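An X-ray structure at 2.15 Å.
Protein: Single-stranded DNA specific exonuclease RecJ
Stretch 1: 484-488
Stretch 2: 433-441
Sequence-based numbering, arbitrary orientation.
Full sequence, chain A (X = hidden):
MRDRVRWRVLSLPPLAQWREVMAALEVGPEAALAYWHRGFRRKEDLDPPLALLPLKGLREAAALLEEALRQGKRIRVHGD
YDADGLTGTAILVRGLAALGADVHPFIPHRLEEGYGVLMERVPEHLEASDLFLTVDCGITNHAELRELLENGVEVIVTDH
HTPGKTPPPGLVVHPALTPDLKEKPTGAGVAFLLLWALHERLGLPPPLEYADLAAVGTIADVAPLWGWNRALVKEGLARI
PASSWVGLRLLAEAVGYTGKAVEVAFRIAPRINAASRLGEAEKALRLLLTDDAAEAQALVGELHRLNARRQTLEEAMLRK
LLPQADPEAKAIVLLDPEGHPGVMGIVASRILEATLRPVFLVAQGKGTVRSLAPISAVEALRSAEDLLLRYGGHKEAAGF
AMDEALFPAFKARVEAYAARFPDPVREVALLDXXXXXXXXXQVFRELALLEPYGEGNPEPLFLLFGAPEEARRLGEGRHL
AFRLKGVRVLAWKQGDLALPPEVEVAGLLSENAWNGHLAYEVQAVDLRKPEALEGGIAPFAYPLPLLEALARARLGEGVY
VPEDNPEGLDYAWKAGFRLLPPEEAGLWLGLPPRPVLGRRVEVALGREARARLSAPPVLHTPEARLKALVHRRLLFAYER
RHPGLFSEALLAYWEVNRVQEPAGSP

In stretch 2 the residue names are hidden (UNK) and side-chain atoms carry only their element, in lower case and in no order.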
# COMPACT_ATOMS: atom_id res chain seq x y z
N LEU A 484 -12.22 15.62 15.70
CA LEU A 484 -11.01 16.41 15.76
C LEU A 484 -11.21 17.57 14.79
O LEU A 484 -11.29 17.35 13.57
CB LEU A 484 -9.77 15.60 15.35
CG LEU A 484 -9.24 14.53 16.29
CD1 LEU A 484 -7.93 13.99 15.72
CD2 LEU A 484 -9.00 15.09 17.68
N LYS A 485 -11.28 18.78 15.34
CA LYS A 485 -11.48 19.99 14.56
C LYS A 485 -12.71 19.83 13.65
O LYS A 485 -12.65 20.13 12.46
CB LYS A 485 -10.25 20.28 13.69
CG LYS A 485 -8.90 20.14 14.39
CD LYS A 485 -8.74 21.12 15.53
CE LYS A 485 -7.39 20.93 16.20
NZ LYS A 485 -7.25 21.70 17.47
N GLY A 486 -13.81 19.33 14.20
CA GLY A 486 -15.02 19.15 13.41
C GLY A 486 -15.06 17.96 12.45
O GLY A 486 -16.05 17.78 11.73
N VAL A 487 -14.00 17.15 12.41
CA VAL A 487 -13.99 15.98 11.52
C VAL A 487 -14.30 14.72 12.31
O VAL A 487 -13.62 14.43 13.29
CB VAL A 487 -12.62 15.79 10.84
CG1 VAL A 487 -12.60 14.46 10.11
CG2 VAL A 487 -12.32 16.93 9.89
N ARG A 488 -15.30 13.95 11.88
CA ARG A 488 -15.64 12.73 12.60
C ARG A 488 -14.73 11.57 12.23
O ARG A 488 -14.57 11.26 11.05
CB ARG A 488 -17.10 12.31 12.37
CG ARG A 488 -17.50 11.13 13.28
CD ARG A 488 -19.01 10.93 13.40
NE ARG A 488 -19.51 9.93 12.47
CZ ARG A 488 -19.94 8.72 12.80
NH1 ARG A 488 -19.95 8.33 14.07
NH2 ARG A 488 -20.35 7.88 11.85
N UNK A 433 -1.36 16.97 6.51
CA UNK A 433 -2.31 17.31 7.57
C UNK A 433 -3.67 17.31 6.85
O UNK A 433 -3.76 17.79 5.74
c UNK A 433 0.10 19.78 8.96
c UNK A 433 -1.19 19.06 9.34
c UNK A 433 -0.92 17.80 10.10
c UNK A 433 -2.03 18.73 8.09
N UNK A 434 -4.71 16.77 7.48
CA UNK A 434 -6.03 16.75 6.84
C UNK A 434 -6.52 18.19 6.65
O UNK A 434 -6.31 19.02 7.52
c UNK A 434 -7.04 16.01 7.71
c UNK A 434 -9.42 15.30 8.10
c UNK A 434 -8.38 15.69 7.05
c UNK A 434 -8.18 14.54 6.07
N UNK A 435 -7.14 18.51 5.49
CA UNK A 435 -7.67 19.85 5.20
C UNK A 435 -8.88 20.14 6.06
O UNK A 435 -9.32 19.27 6.80
c UNK A 435 -7.07 17.71 4.26
c UNK A 435 -8.05 19.75 3.71
c UNK A 435 -7.04 18.80 3.17
N UNK A 436 -9.42 21.35 5.97
CA UNK A 436 -10.61 21.71 6.75
C UNK A 436 -11.79 20.91 6.18
O UNK A 436 -11.78 20.50 5.01
o UNK A 436 -11.01 23.75 9.39
c UNK A 436 -9.85 24.11 7.32
o UNK A 436 -8.96 24.56 9.48
c UNK A 436 -10.90 23.22 6.66
c UNK A 436 -9.95 24.14 8.83
N UNK A 437 -12.82 20.70 7.01
CA UNK A 437 -14.03 19.95 6.65
C UNK A 437 -14.69 20.36 5.33
O UNK A 437 -15.12 19.52 4.56
c UNK A 437 -14.95 20.17 7.85
c UNK A 437 -12.94 21.30 8.35
c UNK A 437 -14.00 20.47 9.00
N UNK A 438 -14.73 21.66 5.08
CA UNK A 438 -15.37 22.15 3.87
C UNK A 438 -14.74 21.69 2.58
O UNK A 438 -15.39 21.70 1.53
N UNK A 439 -13.48 21.29 2.64
CA UNK A 439 -12.76 20.85 1.45
C UNK A 439 -12.68 19.33 1.26
O UNK A 439 -12.25 18.85 0.22
c UNK A 439 -11.05 22.92 1.21
c UNK A 439 -11.64 23.81 2.30
c UNK A 439 -11.34 21.43 1.47
c UNK A 439 -11.61 23.29 -0.17
N UNK A 440 -13.12 18.56 2.26
CA UNK A 440 -13.02 17.10 2.16
C UNK A 440 -13.66 16.41 0.95
O UNK A 440 -13.09 15.47 0.39
c UNK A 440 -12.69 16.94 4.68
c UNK A 440 -13.52 16.49 3.46
c UNK A 440 -13.13 16.13 5.90
c UNK A 440 -11.17 16.74 4.42
N UNK A 441 -14.86 16.84 0.55
CA UNK A 441 -15.50 16.21 -0.62
C UNK A 441 -14.64 16.37 -1.88
O UNK A 441 -14.36 15.39 -2.61
c UNK A 441 -17.15 17.28 0.73
c UNK A 441 -15.79 17.70 1.29
c UNK A 441 -16.84 16.96 -0.73

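Position 433 carries four side-chain carbons, a chain that forks at its second atom, and no heteroatom. It is a leucine, Leu433. Its nearest approach to stretch 1 is 9.3 Å, from Leu433 CG to Lys485 CG, so its buried, apolar character serves packing elsewhere in the structure.

Position 434 has the same outline: four carbons, forked at the second. Its CA-to-CB bond points toward the other stretch, and one of its terminal methyl carbons lies 3.8 Å from CG2 of Val487, a van der Waals contact between two apolar groups. This is Leu434, and the atom in question is CD2. With chi1 at -169° (t), the side chain brings a methyl to the valine, and its hydrocarbon end suits that apolar neighbour.

At 435 three carbons close a ring onto the backbone nitrogen, which identifies proline. Pro435 points away from the turn and makes no contact with it; its phi of -70° is within the range that the ring allows.

Position 436 has three carbons, the third carrying two oxygens, hence glutamate. The CA-to-CB bond of Glu436 points away, and although the end of the side chain comes nearer, a carboxylate oxygen of Glu436 remains 5.0 Å from Lys485 O. An exposed place suits its charge. Glu436 O accepts a hydrogen bond from N of residue 439 at 3.0 Å.

Position 437 again shows three carbons closed onto the nitrogen. One ring carbon is 3.7 Å from Lys485 O and 4.0 Å from Val487 CG2. It is Pro437, and that carbon is CG. The ring fits the beginning of a 3-10 segment, because its phi of -50° is compatible with the turn and its nitrogen has no hydrogen to leave unpaired.

No side-chain atoms are present at 438, so this is glycine. The contact does not explain Gly438: stretch 1 leaves room for a CB, and its phi/psi of -62/-22 is open to other residues.

Position 439 has four carbons forked at the second, Leu439. Even its nearest side-chain atom, CB of Leu439, is 9.6 Å from Val487 CG2; its hydrocarbon is partly covered, though not by stretch 1.

The same four-carbon fork recurs at 440, its CA-to-CB bond toward stretch 1, with a methyl 4.1 Å from Val487 CG2. It is Leu440, the methyl is CD1, and a buried hydrocarbon suits this place.

Position 441, a three-carbon ring on the nitrogen, is Pro441. It is out of reach of stretch 1; its phi of -60° fits early helical geometry, where an N without a hydrogen costs little.

The contact is small, 181 Å² in all, without hydrogen bonds between the stretches. Its centre is Val487, whose CG2 meets Leu434, Pro437 and Leu440. The type I' turn from Leu484, closed by paired hydrogen bonds, ends at that valine. Gly486, with its positive phi of 76°, suits such a turn, while Pro437 lies against Lys485 O. Apolar packing thus joins a turn and a 3-10 segment that each have backbone hydrogen bonds of their own.

Stretch 2, residues 433-441: LLPEPGLLP
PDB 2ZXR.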